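Local coordinates for protein histone-lysine N-methyltransferase, H3 lysine-9 specific SUVH6 (Arabidopsis thaliana, PDB 6A5K) that transfers methyl groups from S-adenosylmethionine to the H3K9 site of histone H3 and probably reads methylated non-CG DNA through its SRA domain, at residues Asp193-Val198 against Pro221-Leu226; Glu308-Glu313 against Thr328-Gly333; His455-Asn460 against Ala520-Arg525. The protein carries 1 engineered substitution. All coordinates share one frame; numbering follows the deposited sequence.

Interaction 1. Residues Asp193-Val198 against Pro221-Leu226; sequences DGLYLV and PGQPEL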
# COMPACT_ATOMS: atom_id res chain seq x y z
N ASP A 193 13.88 -9.44 -1.52
CA ASP A 193 14.37 -9.68 -2.88
C ASP A 193 14.56 -11.16 -3.20
O ASP A 193 14.99 -11.52 -4.30
CB ASP A 193 15.68 -8.92 -3.11
CG ASP A 193 15.45 -7.49 -3.59
OD1 ASP A 193 14.30 -7.17 -3.99
OD2 ASP A 193 16.41 -6.69 -3.57
N GLY A 194 14.22 -12.02 -2.25
CA GLY A 194 14.21 -13.45 -2.50
C GLY A 194 15.39 -14.22 -1.92
O GLY A 194 16.09 -13.76 -1.01
N LEU A 195 15.61 -15.40 -2.48
CA LEU A 195 16.59 -16.34 -1.96
C LEU A 195 17.89 -16.31 -2.75
O LEU A 195 17.89 -16.26 -3.98
CB LEU A 195 16.03 -17.76 -1.97
CG LEU A 195 14.77 -17.98 -1.13
CD1 LEU A 195 14.33 -19.44 -1.22
CD2 LEU A 195 15.01 -17.59 0.31
N TYR A 196 19.00 -16.34 -2.02
CA TYR A 196 20.33 -16.28 -2.60
C TYR A 196 21.20 -17.41 -2.06
O TYR A 196 20.91 -17.97 -1.00
CB TYR A 196 21.01 -14.93 -2.30
CG TYR A 196 20.48 -13.74 -3.07
CD1 TYR A 196 21.30 -13.02 -3.92
CD2 TYR A 196 19.15 -13.31 -2.92
CE1 TYR A 196 20.83 -11.92 -4.62
CE2 TYR A 196 18.68 -12.21 -3.61
CZ TYR A 196 19.52 -11.52 -4.46
OH TYR A 196 19.05 -10.43 -5.16
N LEU A 197 22.28 -17.72 -2.78
CA LEU A 197 23.30 -18.61 -2.27
C LEU A 197 24.57 -17.80 -2.02
O LEU A 197 24.86 -16.86 -2.76
CB LEU A 197 23.59 -19.75 -3.25
CG LEU A 197 22.46 -20.77 -3.48
CD1 LEU A 197 22.85 -21.78 -4.55
CD2 LEU A 197 22.09 -21.48 -2.19
N VAL A 198 25.31 -18.16 -0.98
CA VAL A 198 26.59 -17.50 -0.71
C VAL A 198 27.72 -18.26 -1.42
O VAL A 198 27.89 -19.46 -1.22
CB VAL A 198 26.87 -17.41 0.81
CG1 VAL A 198 27.91 -16.33 1.09
CG2 VAL A 198 25.57 -17.11 1.58
N PRO A 221 18.15 -19.05 -9.37
CA PRO A 221 17.35 -18.97 -10.60
C PRO A 221 15.91 -19.43 -10.38
O PRO A 221 15.66 -20.22 -9.47
CB PRO A 221 18.07 -19.91 -11.56
CG PRO A 221 19.48 -19.95 -11.06
CD PRO A 221 19.38 -19.85 -9.57
N GLY A 222 14.99 -18.92 -11.19
CA GLY A 222 13.62 -19.38 -11.18
C GLY A 222 12.64 -18.54 -10.37
O GLY A 222 11.45 -18.87 -10.30
N GLN A 223 13.12 -17.47 -9.76
CA GLN A 223 12.29 -16.61 -8.92
C GLN A 223 11.72 -15.45 -9.72
O GLN A 223 12.27 -15.10 -10.76
CB GLN A 223 13.10 -16.08 -7.74
CG GLN A 223 13.54 -17.16 -6.77
CD GLN A 223 14.38 -16.62 -5.64
OE1 GLN A 223 13.87 -16.29 -4.57
NE2 GLN A 223 15.69 -16.51 -5.87
N PRO A 224 10.60 -14.87 -9.25
CA PRO A 224 10.07 -13.66 -9.89
C PRO A 224 11.14 -12.58 -9.96
O PRO A 224 12.02 -12.53 -9.09
CB PRO A 224 8.91 -13.24 -8.97
CG PRO A 224 8.55 -14.47 -8.22
CD PRO A 224 9.82 -15.25 -8.06
N GLU A 225 11.07 -11.73 -10.98
CA GLU A 225 12.09 -10.70 -11.18
C GLU A 225 12.18 -9.74 -10.00
O GLU A 225 11.17 -9.43 -9.35
CB GLU A 225 11.79 -9.91 -12.46
CG GLU A 225 12.92 -8.97 -12.87
CD GLU A 225 14.26 -9.67 -13.02
OE1 GLU A 225 14.52 -10.21 -14.12
OE2 GLU A 225 15.05 -9.68 -12.05
N LEU A 226 13.39 -9.28 -9.71
CA LEU A 226 13.62 -8.24 -8.72
C LEU A 226 12.79 -7.01 -9.08
O LEU A 226 12.71 -6.63 -10.25
CB LEU A 226 15.11 -7.88 -8.66
CG LEU A 226 16.04 -9.02 -8.24
CD1 LEU A 226 17.44 -8.79 -8.78
CD2 LEU A 226 16.06 -9.15 -6.72
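The side-chain amide of Gln223 docks on the backbone of Leu195 with two hydrogen bonds. Leu195 N gives its hydrogen to Gln223 OE1 at 2.9 Å, nearly straight at 169°. In return Gln223 NE2 donates to Leu195 O, also at 2.9 Å but more bent, at 153°. Both bonds lie in the plane of the accepting carbonyl and use a lone pair. The amide is thus held at both ends and cannot easily flip. NE2 also donates to the backbone O of Ile220, at the start of the same loop. Gln223 gets there with CG anti to its carbonyl carbon and the chain extended beyond. OE1 also lies 3.5 Å from Gly194 CA. A side chain on Gly194 would run into OE1, and its positive phi of 103° also suits glycine.

The packing lies further along the loop, at Leu226, the N-cap residue of helix 227-234. Its CD2 methyl meets Asp193 CG at 3.6 Å, the two side chains crossing at about a right angle. The same methyl touches Tyr196 OH at 3.6 Å, tip to tip. The carboxylate of Asp193 has its charged partner in Arg175, by a salt bridge through OD2.

The contact joins strand 190-205 of the SRA domain to the loop between strand 211-219 and helix 227-234. Gln223 bonds backbone atoms on the strand much as another strand would, although its loop has no regular structure. Between these two segments the polar hold is the Gln223 amide. Arg219, bonded to both Asp193 O and Pro224 O, adds a second tie.

Interaction 2. Residues Glu308-Glu313 against Thr328-Gly333; sequences EKNGGE and TIYECG. With ZN (zinc ion), chain B; ZN (zinc ion), chain C.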
# COMPACT_ATOMS: atom_id res chain seq x y z
N GLU A 308 -15.15 18.45 14.47
CA GLU A 308 -16.38 18.00 15.10
C GLU A 308 -17.18 17.10 14.17
O GLU A 308 -17.76 16.10 14.61
CB GLU A 308 -17.23 19.19 15.55
CG GLU A 308 -18.34 18.84 16.54
CD GLU A 308 -17.95 17.72 17.50
OE1 GLU A 308 -16.94 17.88 18.23
OE2 GLU A 308 -18.64 16.68 17.51
N LYS A 309 -17.23 17.45 12.88
CA LYS A 309 -17.86 16.59 11.89
C LYS A 309 -17.27 15.17 11.92
O LYS A 309 -17.98 14.19 11.76
CB LYS A 309 -17.71 17.17 10.48
CG LYS A 309 -18.48 18.46 10.22
CD LYS A 309 -18.39 18.83 8.74
CE LYS A 309 -18.66 20.31 8.51
NZ LYS A 309 -18.47 20.69 7.07
N ASN A 310 -15.96 15.09 12.14
CA ASN A 310 -15.26 13.81 12.13
C ASN A 310 -15.32 13.08 13.48
O ASN A 310 -14.62 12.10 13.69
CB ASN A 310 -13.79 14.00 11.72
CG ASN A 310 -13.65 14.34 10.25
OD1 ASN A 310 -13.85 13.49 9.38
ND2 ASN A 310 -13.29 15.59 9.95
N GLY A 311 -16.17 13.56 14.38
CA GLY A 311 -16.36 12.90 15.66
C GLY A 311 -15.36 13.31 16.72
O GLY A 311 -15.13 12.58 17.68
N GLY A 312 -14.75 14.47 16.53
CA GLY A 312 -13.84 15.03 17.51
C GLY A 312 -12.39 14.64 17.30
O GLY A 312 -11.55 14.84 18.18
N GLU A 313 -12.08 14.08 16.13
CA GLU A 313 -10.70 13.70 15.84
C GLU A 313 -10.31 13.98 14.39
O GLU A 313 -11.15 14.27 13.55
CB GLU A 313 -10.48 12.21 16.15
CG GLU A 313 -11.35 11.26 15.36
CD GLU A 313 -11.10 9.80 15.72
OE1 GLU A 313 -11.11 9.48 16.92
OE2 GLU A 313 -10.87 8.99 14.80
N THR A 328 -17.46 7.76 6.88
CA THR A 328 -17.30 9.01 6.14
C THR A 328 -16.17 9.86 6.72
O THR A 328 -16.01 9.96 7.94
CB THR A 328 -18.62 9.85 6.15
OG1 THR A 328 -19.73 9.00 5.83
CG2 THR A 328 -18.55 10.98 5.13
N ILE A 329 -15.38 10.46 5.85
CA ILE A 329 -14.40 11.45 6.27
C ILE A 329 -14.81 12.83 5.77
O ILE A 329 -15.25 12.97 4.62
CB ILE A 329 -13.00 11.11 5.75
CG1 ILE A 329 -12.47 9.88 6.49
CG2 ILE A 329 -12.04 12.28 5.90
CD1 ILE A 329 -11.18 9.39 5.93
N TYR A 330 -14.71 13.83 6.64
CA TYR A 330 -15.00 15.21 6.26
C TYR A 330 -13.71 16.00 6.16
O TYR A 330 -13.00 16.18 7.14
CB TYR A 330 -15.94 15.87 7.28
CG TYR A 330 -17.27 15.16 7.42
CD1 TYR A 330 -17.39 14.05 8.24
CD2 TYR A 330 -18.39 15.60 6.74
CE1 TYR A 330 -18.59 13.39 8.37
CE2 TYR A 330 -19.60 14.95 6.87
CZ TYR A 330 -19.69 13.85 7.69
OH TYR A 330 -20.89 13.19 7.82
N GLU A 331 -13.40 16.47 4.95
CA GLU A 331 -12.25 17.35 4.77
C GLU A 331 -12.69 18.79 4.83
O GLU A 331 -13.87 19.09 4.66
CB GLU A 331 -11.55 17.05 3.44
CG GLU A 331 -10.93 15.67 3.37
CD GLU A 331 -9.98 15.50 2.20
OE1 GLU A 331 -9.68 16.51 1.52
OE2 GLU A 331 -9.54 14.36 1.95
N CYS A 332 -11.75 19.70 5.09
CA CYS A 332 -12.06 21.11 5.06
C CYS A 332 -12.39 21.53 3.63
O CYS A 332 -11.88 20.94 2.67
CB CYS A 332 -10.91 21.93 5.63
SG CYS A 332 -10.82 21.79 7.41
N GLY A 333 -13.26 22.53 3.50
CA GLY A 333 -13.78 22.92 2.21
C GLY A 333 -13.25 24.26 1.71
O GLY A 333 -12.34 24.83 2.31
ZN ZN B . -12.64 23.25 8.02
ZN ZN C . -8.77 22.90 8.00
O HOH W 1 -15.83 20.15 6.43
O HOH W 2 -14.80 11.00 10.24
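Lys309 lays its side chain across one face of the Tyr330 ring, in the pre-SET zinc-cluster region. Its helix, 305-309, ends in a Schellman motif with Gly311 as the C-prime residue. Starting at the root, Lys309 CB makes a CH-pi contact over the ring, 4.0 Å from the centroid and 25° off the normal. With CG anti to the carbonyl carbon and the rest extended, the chain runs across the ring. CD passes 3.8 Å from Tyr330 CD2. NZ then leaves the ring and gives a hydrogen to a water that donates in turn to Glu331 O. NZ also bonds the backbone O of Lys288. The opposite ring face meets Thr328 CG2.

Asn310, the next residue, grips the backbone of Tyr330 at both polar groups. Tyr330 N donates to Asn310 OD1 at 2.9 Å, tilted 20° from the carbonyl plane. Asn310 ND2 donates to Tyr330 O at 2.9 Å, in the amide plane and on a lone pair. Both bonds are almost straight. OD1 also accepts from a second water, which bridges to Thr328 O. An alanine here would probably leave Tyr330 N and O without these partners and free the helix end to shift against the strand.

Strand 328-330 pairs in parallel with strand 461-467 of the SET domain, so the contact sits where zinc cluster and SET domain join. Two residues past Tyr330 the chain enters the cluster itself. Cys332 SG bridges two zinc ions there, each at 2.4 Å, and Cys290, Cys296, Cys306, Cys336, Cys338 and Cys342 complete their shells.

Interaction 3. Residues His455-Asn460 against Ala520-Arg525; sequences HSCSPN and AVCRRR. With ZN (zinc ion), chain E; SAM (S-adenosylmethionine), chain F.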
# COMPACT_ATOMS: atom_id res chain seq x y z
N HIS A 455 -11.21 -5.72 -9.84
CA HIS A 455 -11.60 -6.31 -8.56
C HIS A 455 -10.57 -7.34 -8.07
O HIS A 455 -9.99 -8.07 -8.87
CB HIS A 455 -12.96 -7.01 -8.67
CG HIS A 455 -13.22 -7.98 -7.56
ND1 HIS A 455 -13.73 -7.59 -6.34
CD2 HIS A 455 -12.99 -9.32 -7.47
CE1 HIS A 455 -13.83 -8.65 -5.55
NE2 HIS A 455 -13.38 -9.71 -6.21
N SER A 456 -10.39 -7.40 -6.76
CA SER A 456 -9.68 -8.52 -6.16
C SER A 456 -10.34 -8.98 -4.86
O SER A 456 -10.89 -8.16 -4.10
CB SER A 456 -8.22 -8.17 -5.89
OG SER A 456 -7.54 -9.27 -5.29
N CYS A 457 -10.31 -10.28 -4.62
CA CYS A 457 -10.81 -10.84 -3.37
C CYS A 457 -9.79 -10.66 -2.25
O CYS A 457 -10.10 -10.85 -1.08
CB CYS A 457 -11.15 -12.32 -3.54
SG CYS A 457 -12.42 -12.61 -4.78
N SER A 458 -8.57 -10.28 -2.62
CA SER A 458 -7.56 -9.87 -1.65
C SER A 458 -6.96 -8.54 -2.07
O SER A 458 -5.78 -8.47 -2.42
CB SER A 458 -6.48 -10.94 -1.50
OG SER A 458 -5.64 -10.64 -0.40
N PRO A 459 -7.76 -7.47 -2.01
CA PRO A 459 -7.41 -6.17 -2.59
C PRO A 459 -6.34 -5.39 -1.80
O PRO A 459 -6.19 -5.62 -0.60
CB PRO A 459 -8.73 -5.41 -2.55
CG PRO A 459 -9.41 -5.95 -1.32
CD PRO A 459 -9.05 -7.42 -1.29
N ASN A 460 -5.63 -4.49 -2.47
CA ASN A 460 -4.68 -3.62 -1.77
C ASN A 460 -5.21 -2.19 -1.63
O ASN A 460 -4.56 -1.33 -1.03
CB ASN A 460 -3.31 -3.61 -2.47
CG ASN A 460 -3.40 -3.39 -3.98
OD1 ASN A 460 -4.40 -2.90 -4.48
ND2 ASN A 460 -2.32 -3.73 -4.70
N ALA A 520 -5.56 -16.67 -3.40
CA ALA A 520 -5.78 -18.01 -2.89
C ALA A 520 -7.12 -18.12 -2.15
O ALA A 520 -7.69 -19.21 -2.04
CB ALA A 520 -4.66 -18.42 -2.01
N VAL A 521 -7.63 -17.00 -1.66
CA VAL A 521 -8.92 -16.98 -0.97
C VAL A 521 -10.05 -16.46 -1.87
O VAL A 521 -11.08 -15.98 -1.39
CB VAL A 521 -8.86 -16.13 0.30
CG1 VAL A 521 -7.73 -16.61 1.20
CG2 VAL A 521 -8.66 -14.65 -0.06
N CYS A 522 -9.87 -16.57 -3.18
CA CYS A 522 -10.84 -16.08 -4.15
C CYS A 522 -12.25 -16.64 -3.93
O CYS A 522 -12.43 -17.83 -3.67
CB CYS A 522 -10.37 -16.42 -5.57
SG CYS A 522 -11.43 -15.81 -6.89
N ARG A 523 -13.25 -15.78 -4.03
CA ARG A 523 -14.64 -16.18 -3.85
C ARG A 523 -15.25 -16.67 -5.18
O ARG A 523 -16.45 -16.95 -5.26
CB ARG A 523 -15.42 -15.02 -3.24
CG ARG A 523 -14.74 -14.54 -1.95
CD ARG A 523 -15.56 -13.58 -1.10
NE ARG A 523 -15.52 -12.21 -1.60
CZ ARG A 523 -14.50 -11.37 -1.41
NH1 ARG A 523 -13.42 -11.74 -0.73
NH2 ARG A 523 -14.57 -10.14 -1.91
N ARG A 524 -14.39 -16.75 -6.19
CA ARG A 524 -14.61 -17.53 -7.43
C ARG A 524 -15.55 -16.88 -8.45
O ARG A 524 -15.40 -17.09 -9.65
CB ARG A 524 -15.12 -18.94 -7.10
CG ARG A 524 -14.16 -19.78 -6.27
CD ARG A 524 -12.72 -19.71 -6.78
NE ARG A 524 -12.58 -20.22 -8.15
CZ ARG A 524 -12.53 -21.51 -8.47
NH1 ARG A 524 -12.63 -22.44 -7.52
NH2 ARG A 524 -12.39 -21.88 -9.73
N ARG A 525 -16.53 -16.10 -7.98
CA ARG A 525 -17.43 -15.41 -8.90
C ARG A 525 -17.35 -13.90 -8.72
O ARG A 525 -17.32 -13.41 -7.59
CB ARG A 525 -18.87 -15.89 -8.71
CG ARG A 525 -19.20 -17.16 -9.49
CD ARG A 525 -20.64 -17.61 -9.30
NE ARG A 525 -21.59 -16.64 -9.84
CZ ARG A 525 -22.91 -16.74 -9.70
NH1 ARG A 525 -23.44 -17.76 -9.05
NH2 ARG A 525 -23.70 -15.81 -10.22
ZN ZN E . -11.31 -13.52 -6.73
N SAM F . -10.64 -4.48 -16.90
CA SAM F . -11.47 -3.31 -17.26
C SAM F . -11.16 -2.74 -18.64
O SAM F . -11.68 -1.68 -19.02
OXT SAM F . -10.37 -3.31 -19.40
CB SAM F . -11.34 -2.22 -16.20
CG SAM F . -12.18 -2.53 -14.97
SD SAM F . -13.93 -2.43 -15.45
CE SAM F . -14.47 -1.23 -14.24
C5' SAM F . -14.70 -3.88 -14.73
C4' SAM F . -14.57 -5.08 -15.65
O4' SAM F . -13.24 -5.58 -15.60
C3' SAM F . -15.48 -6.21 -15.22
O3' SAM F . -16.75 -6.10 -15.82
C2' SAM F . -14.72 -7.41 -15.71
O2' SAM F . -14.96 -7.54 -17.10
C1' SAM F . -13.27 -6.99 -15.55
N9 SAM F . -12.77 -7.45 -14.24
C8 SAM F . -12.36 -6.67 -13.19
N7 SAM F . -11.97 -7.49 -12.17
C5 SAM F . -12.14 -8.77 -12.56
C6 SAM F . -11.91 -9.99 -11.93
N6 SAM F . -11.42 -10.05 -10.69
N1 SAM F . -12.20 -11.16 -12.60
C2 SAM F . -12.70 -11.13 -13.89
N3 SAM F . -12.92 -9.91 -14.51
C4 SAM F . -12.64 -8.76 -13.86
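Cys457 and Cys522 meet through a shared zinc ion, so this is a metal-bridged contact between two loops. One follows strand 454-455 of the SET domain. The other lies near the C terminus, beyond strand 491-494. Cys457 SG binds the zinc at 2.4 Å and Cys522 SG at 2.3 Å. Cys515 and Cys517 supply the other two sulfurs. Cys457 SG lies anti to its carbonyl carbon and Cys522 SG anti to its backbone N, and from these different rotations both reach the same zinc, 4.0 Å apart.

Two N-H groups also point at the Cys457 sulfur. Arg523 N donates to SG at 3.4 Å, almost straight at 176°. His455 NE2 donates to the same SG from its ring plane, at an angle of 159°. ND1 of the ring is hydrogen-bonded as well, and the strongest polar partner of this side chain is Tyr496. The bonds to SG probably ease the negative charge of the metal-bound thiolate.

The Arg523 side chain folds back over this sulfur. Its bend at chi3 sets one face of the guanidinium above Cys457 SG, which lies under the centre of the group. NH1 makes a weak hydrogen bond to Cys457 O. NH2 comes within 4.0 Å of His455 CE1, with ring and guanidinium planes nearly perpendicular.

His455 also reaches the cofactor. Its backbone N donates to S-adenosylmethionine N7 at 3.0 Å, and its O accepts from N6 of the same adenine. N6 also lies at the edge of the imidazole, in its plane. This is the post-SET zinc site of SUV39-type histone methyltransferases, in which a cysteine from the SET core joins three from the C-terminal tail beside the cofactor pocket.

From the N terminus, the three contacts follow in series; none nests in or crosses another. Interaction 1 comes first, within the SRA domain. It closes a loop of 22 residues that is mostly strand, and leads into helix 227-234. Interaction 2 closes a shorter, irregular loop of 14 residues in the pre-SET region, on the far side of the chain's centre. Its strand borders the SET domain. Interaction 3 spans 59 residues and brings the C-terminal tail back to the SET core at the cofactor. The centres of interactions 1 and 2 lie 46 Å apart. Interaction 3 is 27 Å from the first and 31 Å from the second, centre to centre.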